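Local coordinates for NAD(P)H dehydrogenase (quinone) (Mycobacterium tuberculosis, PDB 1XDI), which probably catalyses the reduction of quinones such as menadione with NADH or NADPH, using one bound FAD per subunit, at residues S155-P160 / M273-V278; E167-W172 / A254-T259; G194-D199 / T355-P360; P207-A212 / G237-K242; R245-T250 / T259-R264. All coordinates share one frame; numbering follows the deposited sequence.

Contact 1: residues S155-P160 / M273-V278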
# COMPACT_ATOMS: atom_id res chain seq x y z
N SER A 155 38.49 -13.69 2.89
CA SER A 155 39.60 -13.95 3.83
C SER A 155 40.39 -12.69 4.16
O SER A 155 40.47 -11.82 3.31
CB SER A 155 40.55 -14.95 3.23
OG SER A 155 39.81 -16.04 2.70
N PRO A 156 40.98 -12.57 5.37
CA PRO A 156 41.77 -11.38 5.76
C PRO A 156 42.79 -10.93 4.76
O PRO A 156 43.52 -11.74 4.23
CB PRO A 156 42.49 -11.85 7.00
CG PRO A 156 41.49 -12.71 7.60
CD PRO A 156 40.89 -13.51 6.50
N ARG A 157 42.87 -9.65 4.50
CA ARG A 157 43.92 -9.17 3.60
C ARG A 157 45.28 -9.18 4.37
O ARG A 157 45.36 -8.93 5.56
CB ARG A 157 43.58 -7.78 3.08
CG ARG A 157 44.64 -6.77 3.28
CD ARG A 157 44.38 -5.50 2.49
NE ARG A 157 44.39 -5.76 1.07
CZ ARG A 157 43.29 -5.93 0.35
NH1 ARG A 157 42.09 -5.85 0.94
NH2 ARG A 157 43.38 -6.20 -0.96
N ILE A 158 46.36 -9.50 3.70
CA ILE A 158 47.61 -9.57 4.41
C ILE A 158 48.67 -8.71 3.79
O ILE A 158 48.92 -8.81 2.57
CB ILE A 158 48.16 -11.01 4.41
CG1 ILE A 158 47.33 -11.91 5.30
CG2 ILE A 158 49.60 -11.06 4.95
CD1 ILE A 158 47.96 -13.27 5.31
N LEU A 159 49.30 -7.87 4.62
CA LEU A 159 50.39 -7.01 4.16
C LEU A 159 51.67 -7.87 4.27
O LEU A 159 52.00 -8.36 5.34
CB LEU A 159 50.49 -5.80 5.06
CG LEU A 159 51.37 -4.66 4.52
CD1 LEU A 159 50.74 -4.09 3.25
CD2 LEU A 159 51.53 -3.57 5.59
N PRO A 160 52.39 -8.11 3.17
CA PRO A 160 53.57 -8.93 3.44
C PRO A 160 54.59 -8.31 4.40
O PRO A 160 55.43 -9.00 4.97
CB PRO A 160 54.11 -9.22 2.05
CG PRO A 160 53.50 -8.16 1.19
CD PRO A 160 52.13 -8.03 1.72
N MET A 273 45.99 -6.35 12.92
CA MET A 273 45.84 -5.86 11.54
C MET A 273 44.32 -5.81 11.18
O MET A 273 43.59 -6.83 11.18
CB MET A 273 46.60 -6.75 10.55
CG MET A 273 48.12 -6.60 10.59
SD MET A 273 48.64 -4.87 10.75
CE MET A 273 49.63 -5.10 12.14
N THR A 274 43.84 -4.60 10.92
CA THR A 274 42.45 -4.39 10.60
C THR A 274 42.32 -3.82 9.22
O THR A 274 41.76 -2.77 8.98
CB THR A 274 41.77 -3.48 11.69
OG1 THR A 274 41.08 -4.34 12.62
CG2 THR A 274 40.76 -2.51 11.12
N ILE A 275 42.89 -4.50 8.26
CA ILE A 275 42.70 -3.96 6.93
C ILE A 275 41.39 -4.58 6.42
O ILE A 275 40.42 -4.77 7.19
CB ILE A 275 43.78 -4.36 5.99
CG1 ILE A 275 45.13 -3.92 6.50
CG2 ILE A 275 43.47 -3.74 4.68
CD1 ILE A 275 46.18 -4.79 5.90
N GLY A 276 41.33 -4.90 5.13
CA GLY A 276 40.11 -5.49 4.66
C GLY A 276 40.27 -6.98 4.48
O GLY A 276 41.04 -7.61 5.19
N SER A 277 39.52 -7.53 3.53
CA SER A 277 39.58 -8.95 3.23
C SER A 277 39.62 -9.11 1.72
O SER A 277 39.45 -8.13 0.99
CB SER A 277 38.36 -9.66 3.78
OG SER A 277 38.06 -9.16 5.07
N VAL A 278 39.81 -10.35 1.29
CA VAL A 278 39.91 -10.72 -0.11
C VAL A 278 38.89 -11.82 -0.45
O VAL A 278 38.68 -12.76 0.32
CB VAL A 278 41.31 -11.20 -0.43
CG1 VAL A 278 41.26 -12.18 -1.63
CG2 VAL A 278 42.19 -9.98 -0.74
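The side chain of Arg157 lies across Ile275 at about a right angle, and further out it crosses Val278 in the same manner. Its aliphatic part does the first job: CG of Arg157 sits 3.6 Å from CD1 of Ile275, while CB of Arg157 rests 3.3 Å from the carbonyl O of Gly276. The chain bends at chi3 (-63°), and beyond the bend the flat end comes to lie by Ser277 and Val278. One face of the guanidinium takes CG2 of Val278, 4.0 Å from Arg157 NH2. NH1 of Arg157 is 3.5 Å from Ser277 O.

The backbones pair as a short antiparallel ribbon. Ser155 and Val278 form a hydrogen-bonded pair, N of Ser155 to O of Val278 at 2.7 Å and the reverse bond at 2.6 Å from Val278 N to Ser155 O. Such a pair of strands carries the chain out of the FAD sheet into the nucleotide-domain sheet and back again, the two-way connection expected of the flavoprotein disulfide reductase fold. Past the Pro156-Ser277 pair, whose side chains diverge, Arg157 N reaches Gly276 O at 2.8 Å. Ser155 OG turns to Asn280, and Pro156 and Ser277 both rest on Trp172, close to the bound flavin.

Contact 2: residues E167-W172 / A254-T259. With FAD (flavin-adenine dinucleotide), chain C.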
# COMPACT_ATOMS: atom_id res chain seq x y z
N GLU A 167 50.91 -14.55 17.57
CA GLU A 167 51.21 -14.14 18.93
C GLU A 167 51.13 -12.65 19.20
O GLU A 167 50.46 -12.21 20.13
CB GLU A 167 52.62 -14.58 19.35
CG GLU A 167 53.03 -16.05 19.16
CD GLU A 167 54.56 -16.22 19.25
OE1 GLU A 167 55.13 -15.63 20.22
OE2 GLU A 167 55.16 -16.94 18.37
N ARG A 168 51.84 -11.88 18.37
CA ARG A 168 51.96 -10.44 18.50
C ARG A 168 51.42 -9.64 17.32
O ARG A 168 50.91 -8.52 17.52
CB ARG A 168 53.44 -10.10 18.72
CG ARG A 168 54.02 -10.65 20.00
CD ARG A 168 55.43 -10.15 20.14
NE ARG A 168 56.16 -10.85 21.19
CZ ARG A 168 57.48 -10.93 21.26
NH1 ARG A 168 58.28 -10.36 20.34
NH2 ARG A 168 58.01 -11.61 22.27
N ILE A 169 51.56 -10.19 16.11
CA ILE A 169 51.04 -9.59 14.88
C ILE A 169 49.74 -10.39 14.74
O ILE A 169 49.80 -11.60 14.47
CB ILE A 169 51.95 -9.87 13.63
CG1 ILE A 169 53.40 -9.51 13.88
CG2 ILE A 169 51.45 -9.05 12.47
CD1 ILE A 169 53.55 -8.12 14.20
N LEU A 170 48.57 -9.74 14.93
CA LEU A 170 47.28 -10.47 14.87
C LEU A 170 46.25 -10.06 13.87
O LEU A 170 46.11 -8.88 13.61
CB LEU A 170 46.57 -10.37 16.20
CG LEU A 170 47.38 -10.61 17.46
CD1 LEU A 170 46.47 -10.48 18.66
CD2 LEU A 170 47.96 -12.02 17.43
N THR A 171 45.51 -11.00 13.31
CA THR A 171 44.39 -10.65 12.40
C THR A 171 43.22 -10.71 13.40
O THR A 171 43.36 -11.24 14.47
CB THR A 171 44.08 -11.72 11.36
OG1 THR A 171 43.66 -12.90 12.04
CG2 THR A 171 45.25 -12.04 10.50
N TRP A 172 42.07 -10.19 13.07
CA TRP A 172 40.99 -10.31 14.04
C TRP A 172 40.59 -11.77 14.38
O TRP A 172 40.10 -12.04 15.51
CB TRP A 172 39.77 -9.52 13.55
CG TRP A 172 39.26 -10.02 12.30
CD1 TRP A 172 38.41 -11.06 12.13
CD2 TRP A 172 39.55 -9.51 11.00
NE1 TRP A 172 38.14 -11.24 10.80
CE2 TRP A 172 38.83 -10.30 10.08
CE3 TRP A 172 40.33 -8.48 10.52
CZ2 TRP A 172 38.89 -10.08 8.70
CZ3 TRP A 172 40.38 -8.27 9.13
CH2 TRP A 172 39.66 -9.06 8.25
N ALA A 254 59.80 -7.68 23.41
CA ALA A 254 58.63 -8.35 23.94
C ALA A 254 57.36 -7.80 23.31
O ALA A 254 56.27 -8.35 23.50
CB ALA A 254 58.60 -8.19 25.43
N GLY A 255 57.50 -6.73 22.55
CA GLY A 255 56.32 -6.16 21.94
C GLY A 255 56.28 -6.24 20.43
O GLY A 255 56.57 -7.27 19.80
N VAL A 256 55.95 -5.10 19.85
CA VAL A 256 55.81 -4.98 18.42
C VAL A 256 56.19 -3.54 17.97
O VAL A 256 55.84 -2.55 18.65
CB VAL A 256 54.35 -5.35 18.10
CG1 VAL A 256 53.68 -4.28 17.31
CG2 VAL A 256 54.33 -6.68 17.44
N LEU A 257 56.91 -3.42 16.85
CA LEU A 257 57.28 -2.09 16.34
C LEU A 257 56.48 -1.74 15.11
O LEU A 257 56.68 -2.33 14.04
CB LEU A 257 58.79 -2.00 15.97
CG LEU A 257 59.25 -0.62 15.47
CD1 LEU A 257 59.06 0.37 16.61
CD2 LEU A 257 60.66 -0.61 14.99
N VAL A 258 55.55 -0.79 15.23
CA VAL A 258 54.77 -0.43 14.02
C VAL A 258 55.48 0.76 13.36
O VAL A 258 55.80 1.76 14.02
CB VAL A 258 53.24 -0.06 14.31
CG1 VAL A 258 52.60 0.29 13.01
CG2 VAL A 258 52.42 -1.27 14.87
N THR A 259 55.76 0.64 12.06
CA THR A 259 56.44 1.73 11.34
C THR A 259 55.54 2.19 10.22
O THR A 259 55.10 1.37 9.40
CB THR A 259 57.75 1.29 10.70
OG1 THR A 259 58.50 0.55 11.65
CG2 THR A 259 58.54 2.47 10.26
PA FAD C . 31.39 -16.73 4.65
O1A FAD C . 32.75 -16.04 4.70
O2A FAD C . 30.51 -16.56 5.89
O5B FAD C . 31.70 -18.20 4.41
C5B FAD C . 31.83 -18.87 3.15
C4B FAD C . 32.29 -20.22 3.65
O4B FAD C . 32.45 -21.14 2.60
C3B FAD C . 33.67 -20.30 4.48
O3B FAD C . 33.50 -20.28 5.90
C2B FAD C . 34.34 -21.52 4.03
O2B FAD C . 34.36 -22.66 4.88
C1B FAD C . 33.63 -21.92 2.75
N9A FAD C . 34.40 -21.98 1.57
C8A FAD C . 35.34 -21.17 0.99
N7A FAD C . 35.82 -21.64 -0.14
C5A FAD C . 35.16 -22.82 -0.31
C6A FAD C . 35.20 -23.82 -1.30
N6A FAD C . 35.99 -23.76 -2.35
N1A FAD C . 34.37 -24.92 -1.14
C2A FAD C . 33.54 -25.03 -0.09
N3A FAD C . 33.45 -24.09 0.92
C4A FAD C . 34.35 -23.00 0.67
N1 FAD C . 28.22 -8.81 8.81
C2 FAD C . 27.05 -8.44 9.41
O2 FAD C . 25.96 -8.49 8.80
N3 FAD C . 27.08 -8.00 10.71
C4 FAD C . 28.19 -7.91 11.50
O4 FAD C . 28.08 -7.51 12.66
C4X FAD C . 29.33 -8.27 10.92
N5 FAD C . 30.50 -8.19 11.72
C5X FAD C . 31.71 -8.58 11.10
C6 FAD C . 32.92 -8.55 11.83
C7 FAD C . 34.17 -8.93 11.27
C7M FAD C . 35.46 -8.89 12.12
C8 FAD C . 34.18 -9.33 9.90
C8M FAD C . 35.46 -9.73 9.18
C9 FAD C . 33.03 -9.38 9.17
C9A FAD C . 31.79 -9.05 9.71
N10 FAD C . 30.51 -9.10 8.98
C10 FAD C . 29.33 -8.73 9.57
C1' FAD C . 30.57 -9.58 7.66
C2' FAD C . 29.95 -10.92 7.43
O2' FAD C . 30.56 -11.89 8.36
C3' FAD C . 30.12 -11.42 6.02
O3' FAD C . 29.38 -10.58 5.17
C4' FAD C . 29.57 -12.80 5.75
O4' FAD C . 30.41 -13.64 6.63
C5' FAD C . 29.79 -13.38 4.44
O5' FAD C . 29.11 -14.63 4.37
P FAD C . 29.25 -15.63 3.18
O1P FAD C . 28.31 -16.65 3.46
O2P FAD C . 29.18 -15.00 1.84
O3P FAD C . 30.70 -16.10 3.39
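CD1 of Ile169 meets CG2 of Val256 at 3.6 Å, and this is where the two segments pack firmly. The same valine methyl also takes CB of Arg168, 3.8 Å from Val256 CG2, so one branch is wedged against two consecutive residues. Ile169 reaches it with its far end: CG1 stands beside the backbone N, and chi2 (-60°) sets CD1 against the valine, with Val249 closing in on the isoleucine as well.

The strand 169-171 is an outer strand of the parallel sheet in the nucleotide-binding domain, while 256-260 is the middle strand of a three-stranded antiparallel sheet. The apolar cluster therefore joins two different sheets of a Rossmann-type domain, side chain to side chain.

Toward solvent the contact becomes looser. Arg168 is extended from CG to NE and reaches the Ala254-Gly255 backbone, its CD 3.1 Å from Gly255 O. The guanidinium lies over that chain: Ala254 O is 3.4 Å above the plane, offset toward the rim, and the angle is too poor for a hydrogen bond from NE. Arg251, of like charge, is close by. At the far end of 167-172, well away from the 254-259 segment, Trp172 presents one ring face to the flavin, with methyl C7M of FAD 3.6 Å above the ring plane and offset toward its rim. NE1 of Trp172 is hydrogen-bonded to Asp47.

Contact 3: residues G194-D199 / T355-P360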
# COMPACT_ATOMS: atom_id res chain seq x y z
N GLY A 194 37.76 -2.23 12.72
CA GLY A 194 38.81 -1.82 13.62
C GLY A 194 38.08 -0.99 14.68
O GLY A 194 38.36 -1.06 15.89
N ALA A 195 37.09 -0.22 14.23
CA ALA A 195 36.40 0.63 15.17
C ALA A 195 35.79 -0.14 16.28
O ALA A 195 35.89 0.27 17.45
CB ALA A 195 35.34 1.45 14.47
N GLU A 196 35.16 -1.26 15.93
CA GLU A 196 34.49 -2.09 16.92
C GLU A 196 35.43 -2.67 18.00
O GLU A 196 35.11 -2.63 19.21
CB GLU A 196 33.69 -3.21 16.24
CG GLU A 196 32.45 -2.80 15.43
CD GLU A 196 31.79 -3.99 14.67
OE1 GLU A 196 32.38 -5.11 14.67
OE2 GLU A 196 30.70 -3.81 14.06
N PHE A 197 36.59 -3.17 17.58
CA PHE A 197 37.56 -3.76 18.50
C PHE A 197 38.26 -2.71 19.36
O PHE A 197 38.51 -2.94 20.53
CB PHE A 197 38.59 -4.62 17.74
CG PHE A 197 38.06 -5.99 17.34
CD1 PHE A 197 37.61 -6.89 18.30
CD2 PHE A 197 38.02 -6.37 16.03
CE1 PHE A 197 37.14 -8.17 17.94
CE2 PHE A 197 37.55 -7.64 15.65
CZ PHE A 197 37.11 -8.54 16.61
N VAL A 198 38.57 -1.54 18.78
CA VAL A 198 39.20 -0.51 19.55
C VAL A 198 38.21 -0.25 20.71
O VAL A 198 38.60 -0.18 21.89
CB VAL A 198 39.35 0.75 18.71
CG1 VAL A 198 39.49 2.02 19.62
CG2 VAL A 198 40.51 0.59 17.74
N ASP A 199 36.93 -0.11 20.38
CA ASP A 199 35.94 0.16 21.39
C ASP A 199 35.90 -0.98 22.41
O ASP A 199 35.95 -0.76 23.61
CB ASP A 199 34.60 0.34 20.71
CG ASP A 199 33.49 0.78 21.67
OD1 ASP A 199 33.45 0.38 22.86
OD2 ASP A 199 32.59 1.50 21.20
N THR A 355 24.59 -1.84 10.90
CA THR A 355 25.00 -1.22 12.15
C THR A 355 26.45 -1.49 12.45
O THR A 355 26.97 -2.51 12.03
CB THR A 355 24.21 -1.72 13.35
OG1 THR A 355 25.04 -2.60 14.10
CG2 THR A 355 22.93 -2.47 12.94
N VAL A 356 27.10 -0.56 13.16
CA VAL A 356 28.50 -0.66 13.60
C VAL A 356 28.31 -1.03 15.04
O VAL A 356 27.61 -0.33 15.75
CB VAL A 356 29.23 0.72 13.64
CG1 VAL A 356 30.62 0.57 14.29
CG2 VAL A 356 29.37 1.31 12.28
N PHE A 357 28.93 -2.11 15.50
CA PHE A 357 28.73 -2.47 16.91
C PHE A 357 29.66 -1.86 18.01
O PHE A 357 30.39 -2.59 18.68
CB PHE A 357 28.65 -4.00 17.03
CG PHE A 357 27.35 -4.58 16.56
CD1 PHE A 357 26.26 -4.63 17.41
CD2 PHE A 357 27.21 -5.08 15.25
CE1 PHE A 357 25.05 -5.18 16.96
CE2 PHE A 357 26.00 -5.63 14.81
CZ PHE A 357 24.93 -5.68 15.67
N THR A 358 29.58 -0.53 18.19
CA THR A 358 30.36 0.21 19.19
C THR A 358 29.47 0.42 20.39
O THR A 358 28.40 -0.20 20.49
CB THR A 358 30.69 1.59 18.66
OG1 THR A 358 29.79 1.88 17.59
CG2 THR A 358 32.09 1.68 18.13
N ARG A 359 29.91 1.23 21.35
CA ARG A 359 29.01 1.55 22.45
C ARG A 359 29.07 3.07 22.47
O ARG A 359 30.13 3.68 22.73
CB ARG A 359 29.40 0.92 23.80
CG ARG A 359 28.55 -0.37 24.13
CD ARG A 359 29.34 -1.58 24.75
NE ARG A 359 30.60 -1.77 24.03
CZ ARG A 359 31.67 -2.40 24.52
NH1 ARG A 359 31.61 -2.91 25.75
NH2 ARG A 359 32.80 -2.48 23.79
N PRO A 360 27.97 3.72 22.04
CA PRO A 360 26.73 3.12 21.54
C PRO A 360 26.79 2.55 20.13
O PRO A 360 27.75 2.76 19.40
CB PRO A 360 25.76 4.28 21.58
CG PRO A 360 26.68 5.48 21.31
CD PRO A 360 27.81 5.17 22.24
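Two carboxylates on one helix, Glu196 and Asp199, reach across to the backbone of 355-360. OE2 of Glu196 accepts from N of Phe357 at 2.8 Å, nearly straight (170°), on the anti side of the carboxylate and tilted out of its plane. The glutamate and Phe357 lie side by side, pointing the same way, with OE2 also at the edge of the phenylalanine ring, in its plane. One turn further, Asp199 uses OD2 on its syn side to accept from Arg359 N at 2.7 Å, again well out of the carboxylate plane. Its other oxygen, OD1, forms a salt bridge with NH2 of Arg359 at 3.1 Å, the carboxylate and guanidinium planes only 14° apart. CG2 of Thr358 packs 3.8 Å from CB of Asp199.

Phe357 is the centre of an inverse gamma turn, and Thr358 OG1 donates to Pro360 O at 2.9 Å, across the cis Arg359-Pro360 peptide. Further out, Lys52 forms a salt bridge with Glu196 OE1 and Arg236 with Asp199 OD1. Phe357 touches FAD and packs on Arg391 of the second subunit.

The helix begins at what is probably the GxGxxG turn of the nucleotide-binding domain, Gly194 being its last glycine; the 355-360 segment belongs to the dimerisation domain. Each buried carboxylate divides its oxygens between a backbone N-H and basic side chains, a polar join between two domains beside the flavin.

Contact 4: residues P207-A212 / G237-K242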
# COMPACT_ATOMS: atom_id res chain seq x y z
N PRO A 207 44.83 0.01 26.67
CA PRO A 207 45.29 1.22 25.98
C PRO A 207 45.34 0.90 24.50
O PRO A 207 45.81 -0.17 24.11
CB PRO A 207 46.66 1.46 26.58
CG PRO A 207 46.42 1.03 28.01
CD PRO A 207 45.71 -0.29 27.81
N VAL A 208 44.90 1.84 23.66
CA VAL A 208 44.86 1.59 22.22
C VAL A 208 45.43 2.75 21.41
O VAL A 208 45.21 3.92 21.71
CB VAL A 208 43.38 1.35 21.81
CG1 VAL A 208 43.23 1.02 20.35
CG2 VAL A 208 42.85 0.24 22.66
N THR A 209 46.19 2.42 20.39
CA THR A 209 46.75 3.44 19.54
C THR A 209 46.36 3.05 18.13
O THR A 209 46.71 1.99 17.63
CB THR A 209 48.26 3.46 19.72
OG1 THR A 209 48.55 3.77 21.08
CG2 THR A 209 48.91 4.52 18.82
N VAL A 210 45.59 3.90 17.48
CA VAL A 210 45.13 3.58 16.14
C VAL A 210 45.99 4.27 15.08
O VAL A 210 46.41 5.44 15.25
CB VAL A 210 43.64 4.05 15.89
CG1 VAL A 210 43.10 3.36 14.65
CG2 VAL A 210 42.78 3.78 17.07
N VAL A 211 46.29 3.53 14.01
CA VAL A 211 46.99 4.08 12.88
C VAL A 211 45.93 4.04 11.82
O VAL A 211 45.80 3.06 11.10
CB VAL A 211 48.23 3.26 12.45
CG1 VAL A 211 48.85 3.90 11.18
CG2 VAL A 211 49.27 3.24 13.61
N ALA A 212 45.17 5.11 11.76
CA ALA A 212 44.06 5.27 10.81
C ALA A 212 44.44 5.88 9.44
O ALA A 212 45.20 6.83 9.39
CB ALA A 212 43.01 6.17 11.46
N GLY A 237 40.06 8.07 26.12
CA GLY A 237 41.49 8.06 25.84
C GLY A 237 42.17 7.28 24.72
O GLY A 237 43.36 7.01 24.78
N VAL A 238 41.42 6.91 23.69
CA VAL A 238 41.99 6.22 22.55
C VAL A 238 42.93 7.21 21.84
O VAL A 238 42.61 8.40 21.67
CB VAL A 238 40.89 5.75 21.59
CG1 VAL A 238 41.51 5.17 20.33
CG2 VAL A 238 39.94 4.74 22.34
N ARG A 239 44.10 6.71 21.47
CA ARG A 239 45.17 7.47 20.82
C ARG A 239 45.10 7.22 19.32
O ARG A 239 44.98 6.06 18.92
CB ARG A 239 46.53 6.92 21.33
CG ARG A 239 47.44 7.78 22.23
CD ARG A 239 48.58 6.93 22.81
NE ARG A 239 48.46 6.60 24.25
CZ ARG A 239 48.61 5.37 24.75
NH1 ARG A 239 48.88 4.36 23.95
NH2 ARG A 239 48.57 5.15 26.06
N LEU A 240 45.18 8.24 18.47
CA LEU A 240 45.20 7.93 17.03
C LEU A 240 46.16 8.79 16.21
O LEU A 240 46.34 9.96 16.51
CB LEU A 240 43.80 8.02 16.38
CG LEU A 240 43.30 9.43 16.06
CD1 LEU A 240 42.10 9.49 15.23
CD2 LEU A 240 43.03 10.09 17.38
N PHE A 241 46.79 8.19 15.21
CA PHE A 241 47.63 8.92 14.26
C PHE A 241 46.69 8.98 13.04
O PHE A 241 46.45 7.93 12.41
CB PHE A 241 48.89 8.14 13.81
CG PHE A 241 49.93 7.92 14.88
CD1 PHE A 241 50.66 8.97 15.40
CD2 PHE A 241 50.19 6.62 15.35
CE1 PHE A 241 51.64 8.73 16.35
CE2 PHE A 241 51.16 6.37 16.30
CZ PHE A 241 51.89 7.42 16.80
N LYS A 242 46.17 10.16 12.70
CA LYS A 242 45.28 10.28 11.53
C LYS A 242 46.11 10.20 10.27
O LYS A 242 47.27 10.54 10.30
CB LYS A 242 44.55 11.63 11.46
CG LYS A 242 43.52 11.91 12.56
CD LYS A 242 43.64 13.35 13.00
CE LYS A 242 42.48 13.79 13.83
NZ LYS A 242 41.59 14.55 12.91
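Strands 208-211 and 239-241 run parallel, 4.4 Å apart at closest approach and inclined by 18°, with Val210 giving its N to Arg239 O at 2.7 Å and its O to Phe241 N at 2.8 Å. Bonds from Arg239 N to Val208 O and from Ala212 N to Phe241 O extend the pairing on both sides.

On one face stand Thr209, Val211, Arg239 and Phe241. The phenyl ring is met at its edge by CG2 of Val211, 3.9 Å from Phe241 CD2, and obliquely by CG2 of Thr209. Thr209 OG1 lies in the guanidinium plane of Arg239, at its edge and 2.9 Å from NH1; the hydroxyl is hydrogen-bonded to His184. Helix 223-235 joins the two strands, a beta-alpha-beta crossover of the Rossmann-type nucleotide-binding domain, and 239-241 is the outermost strand of its parallel sheet within the chain. Gly237, with positive phi, ends that helix in a Schellman motif.

The other face is aliphatic. CG2 of Val210 touches CG1 of Val238 at 3.8 Å, and CB of Val210 comes 4.0 Å from CB of Leu240. Val208 and Val238 rest against Val198 and Thr202 of helix 192-203, whereas Phe241 and Val211 pack on Met260 from the opposite face.

Contact 5: residues R245-T250 / T259-R264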
# COMPACT_ATOMS: atom_id res chain seq x y z
N ARG A 245 49.52 5.19 7.14
CA ARG A 245 49.41 3.80 6.74
C ARG A 245 50.65 3.10 7.34
O ARG A 245 51.73 3.71 7.48
CB ARG A 245 49.44 3.66 5.22
CG ARG A 245 48.44 4.52 4.40
CD ARG A 245 48.50 4.10 2.87
NE ARG A 245 47.80 5.01 1.95
CZ ARG A 245 47.70 4.84 0.62
NH1 ARG A 245 48.26 3.77 0.04
NH2 ARG A 245 47.05 5.74 -0.15
N ALA A 246 50.49 1.84 7.72
CA ALA A 246 51.62 1.15 8.27
C ALA A 246 52.54 0.62 7.16
O ALA A 246 52.15 -0.24 6.37
CB ALA A 246 51.14 0.03 9.14
N ALA A 247 53.76 1.15 7.10
CA ALA A 247 54.77 0.73 6.14
C ALA A 247 55.19 -0.71 6.44
O ALA A 247 55.59 -1.46 5.55
CB ALA A 247 55.94 1.66 6.25
N SER A 248 55.10 -1.12 7.71
CA SER A 248 55.43 -2.49 8.11
C SER A 248 55.15 -2.73 9.60
O SER A 248 54.96 -1.76 10.35
CB SER A 248 56.91 -2.74 7.90
OG SER A 248 57.60 -2.50 9.12
N VAL A 249 55.12 -3.99 10.03
CA VAL A 249 54.94 -4.29 11.45
C VAL A 249 55.93 -5.37 11.84
O VAL A 249 55.76 -6.55 11.51
CB VAL A 249 53.51 -4.78 11.81
CG1 VAL A 249 53.51 -5.28 13.20
CG2 VAL A 249 52.52 -3.68 11.70
N THR A 250 56.98 -4.95 12.53
CA THR A 250 58.08 -5.81 12.98
C THR A 250 57.86 -6.28 14.39
O THR A 250 57.14 -5.66 15.17
CB THR A 250 59.39 -5.02 13.04
OG1 THR A 250 59.57 -4.30 11.83
CG2 THR A 250 60.56 -5.94 13.28
N THR A 259 55.76 0.64 12.06
CA THR A 259 56.44 1.73 11.34
C THR A 259 55.54 2.19 10.22
O THR A 259 55.10 1.37 9.40
CB THR A 259 57.75 1.29 10.70
OG1 THR A 259 58.50 0.55 11.65
CG2 THR A 259 58.54 2.47 10.26
N MET A 260 55.26 3.49 10.14
CA MET A 260 54.38 3.90 9.07
C MET A 260 55.08 4.72 8.01
O MET A 260 56.10 5.34 8.26
CB MET A 260 53.11 4.59 9.63
CG MET A 260 53.32 5.69 10.65
SD MET A 260 51.97 5.74 11.87
CE MET A 260 52.81 6.20 13.30
N THR A 261 54.51 4.68 6.82
CA THR A 261 55.04 5.33 5.62
C THR A 261 55.65 6.70 5.76
O THR A 261 56.34 7.14 4.85
CB THR A 261 53.97 5.40 4.57
OG1 THR A 261 52.93 6.27 5.01
CG2 THR A 261 53.42 4.01 4.33
N ASP A 262 55.41 7.36 6.88
CA ASP A 262 55.98 8.68 7.11
C ASP A 262 57.30 8.61 7.87
O ASP A 262 57.96 9.64 8.02
CB ASP A 262 55.00 9.58 7.88
CG ASP A 262 54.73 9.12 9.32
OD1 ASP A 262 55.32 8.08 9.72
OD2 ASP A 262 53.93 9.78 10.04
N GLY A 263 57.64 7.42 8.35
CA GLY A 263 58.86 7.24 9.10
C GLY A 263 58.74 7.15 10.62
O GLY A 263 59.56 6.47 11.26
N ARG A 264 57.75 7.83 11.21
CA ARG A 264 57.56 7.81 12.67
C ARG A 264 57.24 6.37 13.11
O ARG A 264 56.91 5.53 12.26
CB ARG A 264 56.40 8.76 13.07
CG ARG A 264 56.33 10.00 12.23
CD ARG A 264 56.20 11.24 13.03
NE ARG A 264 57.08 12.27 12.49
CZ ARG A 264 58.00 12.93 13.21
NH1 ARG A 264 58.14 12.68 14.52
NH2 ARG A 264 58.82 13.81 12.62
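The Thr259 carbonyl is the flat group on which Ala247 and Ser248 converge. Ser248 N comes to Thr259 O in the carbonyl plane, at 3.0 Å; Ala247 N also reaches that oxygen, at 2.7 Å, though bent to 118° and weak. In return Thr259 N bonds to Ser248 O at 3.1 Å, tilted 23° from that carbonyl plane. The other flat group, the carboxylate of Asp262, is approached from above its plane by Arg264 N, which bonds to OD1 in an Asx turn.

The side-chain contacts are few and apolar or long. OG of Ser248 and OG1 of Thr259 stand on the same face of the sheet, 4.1 Å apart. CB of Ala247 packs 3.9 Å from CG2 of Thr261, a methyl set beside the backbone N. Met260 sends its far end away, onto Ala244 and Val266.

Around the corner at Ala247 the pairing slips by one residue, from Ala246-Met260 to Ser248-Thr259. After Met260 the second segment reverses in a type I turn and runs into strand 265-268. Two residues facing one across an antiparallel pair make a classic beta bulge, here in the hairpin of strands 246-251 and 256-260 within the small antiparallel sheet of the nucleotide-binding domain.

Overall arrangement
Contact 3 is the buried one, and the one that joins the nucleotide-binding and dimerisation domains; it relies on carboxylates. Contacts 1 and 5, at the surface, combine backbone bonds of short strands with, in contact 1, an arginine laid across its neighbours. Contacts 2 and 4 are partly buried and sit at opposite outer strands of the same parallel sheet, but contact 4 is parallel backbone pairing with aliphatic packing, contact 2 apolar packing between sheets. Contacts 2 and 5 share Thr259 and strand 256-260, and Leu257 N of contact 2 probably bonds to Thr250 O of contact 5. Nearer the flavin, Trp172 of contact 2 also touches Phe197 of contact 3.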